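Local atomic coordinates of 7,8-dihydro-6-hydroxymethylpterin pyrophosphokinase-dihydropteroate synthase (Plasmodium falciparum, PDB entry 6JWS), a protein that probably makes the pterin diphosphate from hydroxymethyldihydropterin and ATP and then joins it to 4-aminobenzoate, giving the folate precursor 7,8-dihydropteroate. Residues F574-I588 / Y600-H614. The protein carries 1 engineered substitution. Sequence-based numbering, arbitrary orientation.
Sequences FDIGLGFAKKHDQSI and YPLFIGYSRKRFIAH. With PT1 (pteroic acid), chain I; ACT (acetate ion), chain N.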
ATOM      1  N   PHE B 574       4.871 -16.652  14.255  1.00 11.52           N
ATOM      2  CA  PHE B 574       5.280 -15.609  15.181  1.00 11.91           C
ATOM      3  C   PHE B 574       4.142 -14.622  15.366  1.00 10.52           C
ATOM      4  O   PHE B 574       3.435 -14.301  14.407  1.00  9.40           O
ATOM      5  CB  PHE B 574       6.432 -14.776  14.611  1.00 15.22           C
ATOM      6  CG  PHE B 574       7.769 -15.468  14.529  1.00 19.24           C
ATOM      7  CD1 PHE B 574       7.910 -16.675  13.867  1.00 24.24           C
ATOM      8  CD2 PHE B 574       8.912 -14.866  15.013  1.00 20.62           C
ATOM      9  CE1 PHE B 574       9.157 -17.286  13.787  1.00 30.74           C
ATOM     10  CE2 PHE B 574      10.150 -15.486  14.962  1.00 20.76           C
ATOM     11  CZ  PHE B 574      10.271 -16.703  14.359  1.00 24.56           C
ATOM     12  N   ASP B 575       4.034 -14.105  16.600  1.00  9.34           N
ATOM     13  CA  ASP B 575       3.052 -13.085  16.929  1.00  8.92           C
ATOM     14  C   ASP B 575       3.703 -12.097  17.898  1.00  9.12           C
ATOM     15  O   ASP B 575       4.185 -12.490  18.957  1.00  9.45           O
ATOM     16  CB  ASP B 575       1.744 -13.721  17.427  1.00  8.09           C
ATOM     17  CG  ASP B 575       0.635 -12.716  17.702  1.00  8.54           C
ATOM     18  OD1 ASP B 575       0.922 -11.500  17.719  1.00  8.68           O
ATOM     19  OD2 ASP B 575      -0.536 -13.141  17.849  1.00  8.63           O
ATOM     20  N   ILE B 576       3.685 -10.809  17.547  1.00  9.04           N
ATOM     21  CA  ILE B 576       4.384  -9.757  18.280  1.00  9.17           C
ATOM     22  C   ILE B 576       3.601  -9.362  19.536  1.00  8.64           C
ATOM     23  O   ILE B 576       4.120  -8.630  20.376  1.00  8.27           O
ATOM     24  CB  ILE B 576       4.538  -8.538  17.364  1.00  9.79           C
ATOM     25  CG1 ILE B 576       3.198  -8.320  16.656  1.00 10.59           C
ATOM     26  CG2 ILE B 576       5.655  -8.798  16.360  1.00  9.72           C
ATOM     27  CD1 ILE B 576       2.953  -6.928  16.259  1.00 12.93           C
ATOM     28  N   GLY B 577       2.331  -9.781  19.610  1.00  8.19           N
ATOM     29  CA  GLY B 577       1.471  -9.564  20.765  1.00  7.53           C
ATOM     30  C   GLY B 577       1.056  -8.104  20.955  1.00  7.47           C
ATOM     31  O   GLY B 577       1.347  -7.503  21.994  1.00  7.25           O
ATOM     32  N   LEU B 578       0.338  -7.542  19.975  1.00  7.35           N
ATOM     33  CA  LEU B 578      -0.082  -6.153  20.086  1.00  7.73           C
ATOM     34  C   LEU B 578      -0.912  -5.965  21.356  1.00  8.35           C
ATOM     35  O   LEU B 578      -1.767  -6.802  21.680  1.00  8.22           O
ATOM     36  CB  LEU B 578      -0.888  -5.754  18.851  1.00  7.56           C
ATOM     37  CG  LEU B 578      -0.120  -5.807  17.529  1.00  7.61           C
ATOM     38  CD1 LEU B 578      -1.086  -5.698  16.359  1.00  7.65           C
ATOM     39  CD2 LEU B 578       0.940  -4.706  17.457  1.00  7.40           C
ATOM     40  N   GLY B 579      -0.662  -4.853  22.066  1.00  8.80           N
ATOM     41  CA  GLY B 579      -1.443  -4.558  23.266  1.00  9.06           C
ATOM     42  C   GLY B 579      -0.991  -5.353  24.507  1.00  9.37           C
ATOM     43  O   GLY B 579      -1.511  -5.138  25.602  1.00  9.82           O
ATOM     44  N   PHE B 580      -0.029  -6.276  24.369  1.00  8.97           N
ATOM     45  CA  PHE B 580       0.378  -7.078  25.518  1.00  9.01           C
ATOM     46  C   PHE B 580       1.713  -6.570  26.057  1.00  9.15           C
ATOM     47  O   PHE B 580       2.783  -6.909  25.528  1.00  8.99           O
ATOM     48  CB  PHE B 580       0.510  -8.557  25.150  1.00  8.64           C
ATOM     49  CG  PHE B 580      -0.747  -9.372  24.939  1.00  8.64           C
ATOM     50  CD1 PHE B 580      -1.299 -10.110  25.976  1.00  8.18           C
ATOM     51  CD2 PHE B 580      -1.269  -9.554  23.656  1.00  8.81           C
ATOM     52  CE1 PHE B 580      -2.366 -10.962  25.750  1.00  8.22           C
ATOM     53  CE2 PHE B 580      -2.371 -10.370  23.435  1.00  8.44           C
ATOM     54  CZ  PHE B 580      -2.897 -11.099  24.480  1.00  8.29           C
ATOM     55  N   ALA B 581       1.640  -5.759  27.121  1.00  9.21           N
ATOM     56  CA  ALA B 581       2.792  -5.026  27.624  1.00  9.81           C
ATOM     57  C   ALA B 581       3.387  -4.138  26.532  1.00 10.20           C
ATOM     58  O   ALA B 581       4.616  -4.075  26.375  1.00 10.10           O
ATOM     59  CB  ALA B 581       3.847  -5.943  28.226  1.00  9.34           C
ATOM     60  N   LYS B 582       2.516  -3.436  25.798  1.00 10.52           N
ATOM     61  CA  LYS B 582       2.981  -2.373  24.911  1.00 11.17           C
ATOM     62  C   LYS B 582       2.080  -1.151  25.099  1.00 12.09           C
ATOM     63  O   LYS B 582       0.865  -1.287  25.116  1.00 11.90           O
ATOM     64  CB  LYS B 582       2.982  -2.827  23.443  1.00 10.07           C
ATOM     65  CG  LYS B 582       4.060  -3.833  23.051  1.00  9.72           C
ATOM     66  CD  LYS B 582       3.554  -5.257  23.022  1.00  9.56           C
ATOM     67  CE  LYS B 582       4.660  -6.294  23.018  1.00  9.06           C
ATOM     68  NZ  LYS B 582       4.100  -7.662  23.099  1.00  8.57           N
ATOM     69  N   LYS B 583       2.679   0.041  25.244  1.00 13.92           N
ATOM     70  CA  LYS B 583       1.937   1.290  25.105  1.00 15.36           C
ATOM     71  C   LYS B 583       1.409   1.375  23.670  1.00 14.95           C
ATOM     72  O   LYS B 583       1.918   0.699  22.767  1.00 13.44           O
ATOM     73  CB  LYS B 583       2.809   2.498  25.466  1.00 18.20           C
ATOM     74  CG  LYS B 583       3.323   2.545  26.911  1.00 24.49           C
ATOM     75  CD  LYS B 583       2.308   3.117  27.888  1.00 31.46           C
ATOM     76  CE  LYS B 583       2.778   3.214  29.327  1.00 37.26           C
ATOM     77  NZ  LYS B 583       2.194   2.151  30.186  1.00 40.41           N
ATOM     78  N   HIS B 584       0.379   2.210  23.482  1.00 14.10           N
ATOM     79  CA  HIS B 584      -0.276   2.392  22.196  1.00 14.30           C
ATOM     80  C   HIS B 584       0.730   2.760  21.110  1.00 14.46           C
ATOM     81  O   HIS B 584       0.719   2.144  20.051  1.00 13.89           O
ATOM     82  CB  HIS B 584      -1.481   3.338  22.326  1.00 13.68           C
ATOM     83  CG  HIS B 584      -2.474   2.833  23.321  1.00 13.32           C
ATOM     84  ND1 HIS B 584      -2.633   1.471  23.579  1.00 13.80           N
ATOM     85  CD2 HIS B 584      -3.336   3.477  24.136  1.00 12.95           C
ATOM     86  CE1 HIS B 584      -3.565   1.303  24.505  1.00 13.53           C
ATOM     87  NE2 HIS B 584      -4.008   2.524  24.865  1.00 13.10           N
ATOM     88  N   ASP B 585       1.639   3.703  21.408  1.00 16.12           N
ATOM     89  CA  ASP B 585       2.706   4.089  20.486  1.00 16.57           C
ATOM     90  C   ASP B 585       3.640   2.919  20.163  1.00 14.28           C
ATOM     91  O   ASP B 585       4.217   2.892  19.076  1.00 13.54           O
ATOM     92  CB  ASP B 585       3.460   5.348  20.941  1.00 21.61           C
ATOM     93  CG  ASP B 585       2.635   6.631  20.813  1.00 30.01           C
ATOM     94  OD1 ASP B 585       1.786   6.723  19.872  1.00 31.66           O
ATOM     95  OD2 ASP B 585       2.830   7.542  21.660  1.00 35.60           O
ATOM     96  N   GLN B 586       3.776   1.959  21.093  1.00 11.98           N
ATOM     97  CA  GLN B 586       4.657   0.814  20.896  1.00 10.76           C
ATOM     98  C   GLN B 586       3.974  -0.203  20.000  1.00  9.94           C
ATOM     99  O   GLN B 586       4.618  -0.789  19.141  1.00  9.53           O
ATOM    100  CB  GLN B 586       5.114   0.188  22.222  1.00 10.08           C
ATOM    101  CG  GLN B 586       6.025   1.103  23.027  1.00  9.58           C
ATOM    102  CD  GLN B 586       6.334   0.583  24.412  1.00 10.10           C
ATOM    103  OE1 GLN B 586       5.433   0.145  25.137  1.00 10.36           O
ATOM    104  NE2 GLN B 586       7.605   0.662  24.812  1.00  9.53           N
ATOM    105  N   SER B 587       2.670  -0.402  20.219  1.00 10.23           N
ATOM    106  CA  SER B 587       1.872  -1.240  19.339  1.00 10.84           C
ATOM    107  C   SER B 587       1.995  -0.727  17.903  1.00 10.85           C
ATOM    108  O   SER B 587       2.282  -1.501  16.993  1.00 11.29           O
ATOM    109  CB  SER B 587       0.419  -1.296  19.793  1.00 10.68           C
ATOM    110  OG  SER B 587       0.290  -2.106  20.946  1.00 10.40           O
ATOM    111  N   ILE B 588       1.883   0.594  17.720  1.00 11.16           N
ATOM    112  CA  ILE B 588       2.001   1.194  16.394  1.00 12.21           C
ATOM    113  C   ILE B 588       3.399   0.957  15.836  1.00 11.25           C
ATOM    114  O   ILE B 588       3.573   0.615  14.661  1.00 10.07           O
ATOM    115  CB  ILE B 588       1.615   2.691  16.417  1.00 13.27           C
ATOM    116  CG1 ILE B 588       0.100   2.851  16.549  1.00 15.30           C
ATOM    117  CG2 ILE B 588       2.111   3.384  15.164  1.00 13.61           C
ATOM    118  CD1 ILE B 588      -0.342   4.060  17.388  1.00 19.02           C
ATOM    119  N   TYR B 600       9.350 -14.788   8.004  1.00 12.79           N
ATOM    120  CA  TYR B 600       8.710 -15.669   8.971  1.00 12.25           C
ATOM    121  C   TYR B 600       7.204 -15.712   8.762  1.00 11.12           C
ATOM    122  O   TYR B 600       6.611 -14.711   8.380  1.00 10.68           O
ATOM    123  CB  TYR B 600       8.957 -15.160  10.393  1.00 12.89           C
ATOM    124  CG  TYR B 600      10.391 -15.226  10.853  1.00 14.64           C
ATOM    125  CD1 TYR B 600      11.023 -16.436  11.060  1.00 16.59           C
ATOM    126  CD2 TYR B 600      11.090 -14.080  11.185  1.00 14.94           C
ATOM    127  CE1 TYR B 600      12.328 -16.489  11.525  1.00 17.39           C
ATOM    128  CE2 TYR B 600      12.392 -14.116  11.651  1.00 15.00           C
ATOM    129  CZ  TYR B 600      13.023 -15.326  11.800  1.00 16.00           C
ATOM    130  OH  TYR B 600      14.313 -15.378  12.255  1.00 16.23           O
ATOM    131  N   PRO B 601       6.525 -16.832   9.100  1.00 10.50           N
ATOM    132  CA  PRO B 601       5.065 -16.857   9.087  1.00  9.94           C
ATOM    133  C   PRO B 601       4.621 -15.953  10.233  1.00  9.70           C
ATOM    134  O   PRO B 601       5.094 -16.097  11.359  1.00  9.37           O
ATOM    135  CB  PRO B 601       4.709 -18.327   9.361  1.00 10.16           C
ATOM    136  CG  PRO B 601       6.016 -19.105   9.168  1.00  9.91           C
ATOM    137  CD  PRO B 601       7.114 -18.117   9.527  1.00 10.57           C
ATOM    138  N   LEU B 602       3.783 -14.969   9.908  1.00  9.05           N
ATOM    139  CA  LEU B 602       3.422 -13.931  10.851  1.00  9.30           C
ATOM    140  C   LEU B 602       1.905 -13.950  11.067  1.00  9.79           C
ATOM    141  O   LEU B 602       1.122 -13.901  10.113  1.00 10.05           O
ATOM    142  CB  LEU B 602       3.897 -12.584  10.298  1.00  8.98           C
ATOM    143  CG  LEU B 602       3.553 -11.361  11.158  1.00  9.48           C
ATOM    144  CD1 LEU B 602       4.306 -11.364  12.496  1.00  8.37           C
ATOM    145  CD2 LEU B 602       3.844 -10.068  10.396  1.00  9.12           C
ATOM    146  N   PHE B 603       1.525 -13.974  12.349  1.00  9.36           N
ATOM    147  CA  PHE B 603       0.169 -14.023  12.861  1.00  9.04           C
ATOM    148  C   PHE B 603       0.015 -12.808  13.785  1.00  9.02           C
ATOM    149  O   PHE B 603       0.810 -12.651  14.702  1.00  8.65           O
ATOM    150  CB  PHE B 603       0.041 -15.352  13.629  1.00  8.91           C
ATOM    151  CG  PHE B 603      -1.289 -15.632  14.291  1.00  9.13           C
ATOM    152  CD1 PHE B 603      -1.763 -14.817  15.312  1.00  8.98           C
ATOM    153  CD2 PHE B 603      -2.051 -16.740  13.919  1.00  9.10           C
ATOM    154  CE1 PHE B 603      -2.990 -15.073  15.920  1.00  9.02           C
ATOM    155  CE2 PHE B 603      -3.278 -16.983  14.517  1.00  8.95           C
ATOM    156  CZ  PHE B 603      -3.744 -16.156  15.521  1.00  8.71           C
ATOM    157  N   ILE B 604      -0.958 -11.911  13.547  1.00  8.93           N
ATOM    158  CA  ILE B 604      -1.131 -10.769  14.446  1.00  8.88           C
ATOM    159  C   ILE B 604      -2.590 -10.626  14.857  1.00  8.78           C
ATOM    160  O   ILE B 604      -3.477 -11.030  14.107  1.00  8.51           O
ATOM    161  CB  ILE B 604      -0.627  -9.438  13.840  1.00  9.50           C
ATOM    162  CG1 ILE B 604      -1.533  -8.940  12.707  1.00  9.53           C
ATOM    163  CG2 ILE B 604       0.840  -9.517  13.399  1.00  9.40           C
ATOM    164  CD1 ILE B 604      -1.141  -7.571  12.156  1.00 10.05           C
ATOM    165  N   GLY B 605      -2.809  -9.993  16.025  1.00  8.50           N
ATOM    166  CA  GLY B 605      -4.130  -9.671  16.520  1.00  8.76           C
ATOM    167  C   GLY B 605      -4.234  -8.217  16.991  1.00  9.54           C
ATOM    168  O   GLY B 605      -3.742  -7.857  18.065  1.00 10.40           O
ATOM    169  N   TYR B 606      -4.889  -7.376  16.182  1.00  9.16           N
ATOM    170  CA  TYR B 606      -5.089  -5.972  16.504  1.00  9.20           C
ATOM    171  C   TYR B 606      -6.555  -5.715  16.847  1.00  9.36           C
ATOM    172  O   TYR B 606      -6.903  -4.635  17.317  1.00  9.54           O
ATOM    173  CB  TYR B 606      -4.755  -5.121  15.276  1.00  8.71           C
ATOM    174  CG  TYR B 606      -5.518  -5.512  14.032  1.00  8.94           C
ATOM    175  CD1 TYR B 606      -6.846  -5.129  13.832  1.00  8.71           C
ATOM    176  CD2 TYR B 606      -4.894  -6.243  13.039  1.00  8.65           C
ATOM    177  CE1 TYR B 606      -7.534  -5.505  12.684  1.00  8.99           C
ATOM    178  CE2 TYR B 606      -5.564  -6.617  11.887  1.00  9.11           C
ATOM    179  CZ  TYR B 606      -6.880  -6.232  11.697  1.00  9.35           C
ATOM    180  OH  TYR B 606      -7.510  -6.648  10.551  1.00  9.51           O
ATOM    181  N   SER B 607      -7.405  -6.704  16.579  1.00  9.61           N
ATOM    182  CA  SER B 607      -8.843  -6.506  16.510  1.00 10.75           C
ATOM    183  C   SER B 607      -9.409  -5.932  17.808  1.00 11.66           C
ATOM    184  O   SER B 607      -9.340  -6.560  18.869  1.00 12.60           O
ATOM    185  CB  SER B 607      -9.541  -7.798  16.128  1.00 10.79           C
ATOM    186  OG  SER B 607     -10.919  -7.580  15.886  1.00 10.88           O
ATOM    187  N   ARG B 608      -9.996  -4.739  17.685  1.00 11.76           N
ATOM    188  CA  ARG B 608     -10.760  -4.064  18.716  1.00 12.21           C
ATOM    189  C   ARG B 608      -9.889  -3.690  19.910  1.00 12.58           C
ATOM    190  O   ARG B 608     -10.420  -3.488  20.987  1.00 14.00           O
ATOM    191  CB  ARG B 608     -11.982  -4.881  19.134  1.00 13.24           C
ATOM    192  CG  ARG B 608     -13.043  -5.015  18.045  1.00 13.80           C
ATOM    193  CD  ARG B 608     -14.235  -5.768  18.597  1.00 14.35           C
ATOM    194  NE  ARG B 608     -15.238  -5.991  17.558  1.00 16.15           N
ATOM    195  CZ  ARG B 608     -16.382  -6.671  17.732  1.00 16.60           C
ATOM    196  NH1 ARG B 608     -16.673  -7.181  18.916  1.00 16.69           N
ATOM    197  NH2 ARG B 608     -17.228  -6.838  16.723  1.00 15.67           N
ATOM    198  N   LYS B 609      -8.579  -3.534  19.714  1.00 12.01           N
ATOM    199  CA  LYS B 609      -7.690  -3.230  20.826  1.00 11.79           C
ATOM    200  C   LYS B 609      -7.627  -1.720  21.034  1.00 12.38           C
ATOM    201  O   LYS B 609      -7.864  -0.944  20.108  1.00 12.18           O
ATOM    202  CB  LYS B 609      -6.297  -3.830  20.590  1.00 11.07           C
ATOM    203  CG  LYS B 609      -6.280  -5.352  20.542  1.00 11.10           C
ATOM    204  CD  LYS B 609      -4.928  -6.020  20.588  1.00 11.26           C
ATOM    205  CE  LYS B 609      -5.136  -7.501  20.887  1.00 11.71           C
ATOM    206  NZ  LYS B 609      -3.914  -8.320  20.712  1.00 11.49           N
ATOM    207  N   ARG B 610      -7.228  -1.328  22.248  1.00 12.90           N
ATOM    208  CA  ARG B 610      -7.217   0.061  22.674  1.00 13.02           C
ATOM    209  C   ARG B 610      -6.327   0.922  21.781  1.00 13.09           C
ATOM    210  O   ARG B 610      -6.640   2.086  21.565  1.00 14.20           O
ATOM    211  CB  ARG B 610      -6.732   0.154  24.123  1.00 13.86           C
ATOM    212  CG  ARG B 610      -7.733  -0.300  25.178  1.00 13.99           C
ATOM    213  CD  ARG B 610      -6.974  -0.521  26.486  1.00 15.01           C
ATOM    214  NE  ARG B 610      -5.917  -1.538  26.432  1.00 16.40           N
ATOM    215  CZ  ARG B 610      -5.001  -1.786  27.377  1.00 16.36           C
ATOM    216  NH1 ARG B 610      -4.984  -1.083  28.503  1.00 15.54           N
ATOM    217  NH2 ARG B 610      -4.099  -2.739  27.187  1.00 15.85           N
ATOM    218  N   PHE B 611      -5.210   0.389  21.269  1.00 12.52           N
ATOM    219  CA  PHE B 611      -4.313   1.234  20.495  1.00 12.31           C
ATOM    220  C   PHE B 611      -4.990   1.770  19.228  1.00 12.87           C
ATOM    221  O   PHE B 611      -4.556   2.795  18.710  1.00 12.30           O
ATOM    222  CB  PHE B 611      -2.986   0.535  20.184  1.00 11.40           C
ATOM    223  CG  PHE B 611      -3.023  -0.457  19.054  1.00 10.75           C
ATOM    224  CD1 PHE B 611      -3.396  -1.777  19.279  1.00 10.73           C
ATOM    225  CD2 PHE B 611      -2.683  -0.074  17.764  1.00 10.16           C
ATOM    226  CE1 PHE B 611      -3.432  -2.694  18.227  1.00 10.33           C
ATOM    227  CE2 PHE B 611      -2.719  -0.991  16.724  1.00 10.21           C
ATOM    228  CZ  PHE B 611      -3.064  -2.306  16.955  1.00  9.87           C
ATOM    229  N   ILE B 612      -6.028   1.086  18.718  1.00 13.38           N
ATOM    230  CA  ILE B 612      -6.727   1.603  17.545  1.00 15.18           C
ATOM    231  C   ILE B 612      -7.397   2.948  17.863  1.00 16.33           C
ATOM    232  O   ILE B 612      -7.228   3.907  17.115  1.00 17.10           O
ATOM    233  CB  ILE B 612      -7.750   0.599  16.979  1.00 15.26           C
ATOM    234  CG1 ILE B 612      -7.116  -0.757  16.643  1.00 15.17           C
ATOM    235  CG2 ILE B 612      -8.451   1.226  15.781  1.00 15.10           C
ATOM    236  CD1 ILE B 612      -8.082  -1.782  16.104  1.00 14.19           C
ATOM    237  N   ALA B 613      -8.142   3.018  18.981  1.00 17.87           N
ATOM    238  CA  ALA B 613      -8.820   4.235  19.420  1.00 19.07           C
ATOM    239  C   ALA B 613      -7.833   5.379  19.607  1.00 19.49           C
ATOM    240  O   ALA B 613      -8.179   6.526  19.373  1.00 22.22           O
ATOM    241  CB  ALA B 613      -9.591   4.001  20.694  1.00 18.95           C
ATOM    242  N   HIS B 614      -6.593   5.055  19.971  1.00 18.79           N
ATOM    243  CA  HIS B 614      -5.583   6.057  20.246  1.00 18.94           C
ATOM    244  C   HIS B 614      -5.138   6.720  18.947  1.00 19.46           C
ATOM    245  O   HIS B 614      -4.436   7.734  18.971  1.00 18.66           O
ATOM    246  CB  HIS B 614      -4.419   5.351  20.946  1.00 20.75           C
ATOM    247  CG  HIS B 614      -3.172   6.138  21.137  1.00 21.00           C
ATOM    248  ND1 HIS B 614      -2.930   6.865  22.296  1.00 23.64           N
ATOM    249  CD2 HIS B 614      -2.066   6.252  20.372  1.00 23.31           C
ATOM    250  CE1 HIS B 614      -1.728   7.426  22.229  1.00 24.06           C
ATOM    251  NE2 HIS B 614      -1.177   7.072  21.042  1.00 24.95           N
TER
HETATM  252  C2  PT1 I 801      -3.288 -11.899  20.084  1.00  8.52           C
HETATM  253  C3  PT1 I 801      -4.336 -12.232  21.049  1.00  8.58           C
HETATM  254  C5  PT1 I 801      -4.545 -13.658  21.318  1.00  8.38           C
HETATM  255  N6  PT1 I 801      -5.096 -11.300  21.674  1.00  9.25           N
HETATM  256  C7  PT1 I 801      -2.772 -14.194  19.798  1.00  8.49           C
HETATM  257  N9  PT1 I 801      -3.760 -14.569  20.675  1.00  8.42           N
HETATM  258  C10 PT1 I 801      -6.031 -11.695  22.578  1.00  9.10           C
HETATM  259  N11 PT1 I 801      -1.979 -15.141  19.175  1.00  8.25           N
HETATM  260  C12 PT1 I 801      -6.211 -13.043  22.859  1.00  8.68           C
HETATM  261  C21 PT1 I 801      -5.906  -4.254  24.315  1.00 11.14           C
HETATM  262  O22 PT1 I 801      -6.953  -3.603  24.050  1.00 12.07           O
HETATM  263  O1  PT1 I 801      -3.039 -10.616  19.794  1.00  8.65           O
HETATM  264  N4  PT1 I 801      -2.567 -12.882  19.504  1.00  8.46           N
HETATM  265  N8  PT1 I 801      -5.487 -13.987  22.219  1.00  8.24           N
HETATM  266  C13 PT1 I 801      -6.831 -10.641  23.296  1.00  9.75           C
HETATM  267  N14 PT1 I 801      -5.933  -9.939  24.254  1.00 10.13           N
HETATM  268  C15 PT1 I 801      -5.912  -8.586  24.284  1.00 10.05           C
HETATM  269  C16 PT1 I 801      -4.724  -7.903  24.620  1.00  9.83           C
HETATM  270  C17 PT1 I 801      -7.118  -7.874  23.980  1.00  9.72           C
HETATM  271  C18 PT1 I 801      -4.729  -6.487  24.632  1.00 10.20           C
HETATM  272  C19 PT1 I 801      -7.112  -6.457  24.016  1.00 10.02           C
HETATM  273  C20 PT1 I 801      -5.913  -5.767  24.321  1.00 10.55           C
HETATM  274  O23 PT1 I 801      -4.853  -3.648  24.570  1.00 11.41           O
HETATM  275  C   ACT N 806       9.641   2.528  22.848  1.00 34.94           C
HETATM  276  O   ACT N 806      10.202   1.533  23.328  1.00 28.82           O
HETATM  277  OXT ACT N 806       9.621   2.785  21.628  1.00 39.39           O
HETATM  278  CH3 ACT N 806       8.932   3.513  23.814  1.00 36.86           C
HETATM  279  O   HOH W   1      -0.841  -9.680  18.133  1.00 16.56           O
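Phe574 and Leu602 form a single parallel bridge: Phe574 N donates to Pro601 O (3.0 Å), and Phe603 N returns a bond to Phe574 O (2.8 Å). Beyond the strand ends, the extended side chain of Lys609 brings NZ to Leu578 O (2.8 Å), while Gly605 O and pteroate O1 also accept from it, so three oxygens hold the ammonium. Asp575 OD2 takes a hydrogen bond from pteroate N11 (2.8 Å). Asp575 OD1 accepts from Gly577 N, an Asx turn, and from a water that also bonds Leu578 N, Gly605 N and pteroate O1. At the other end of the ligand, Arg610 NE and NH2 both bond carboxylate O23, and Arg610 NH1 makes a salt bridge with Asp539.

Away from the ligand, the Phe574 and Tyr600 rings make an offset stack, centroids 4.2 Å apart. Beside the pocket, Phe611, whose ring is swung between its backbone N and carbonyl carbon (chi1 79°), receives Ser587 CB over one face. His584 CB sits over the His614 ring, whose NE2 bonds Asp585 OD1 (3.2 Å) from above the carboxylate plane. Strands 572-575 and 603-604 thus meet to close the TIM barrel, their ends and the loops after them contributing part of the pteroate pocket of dihydropteroate synthase.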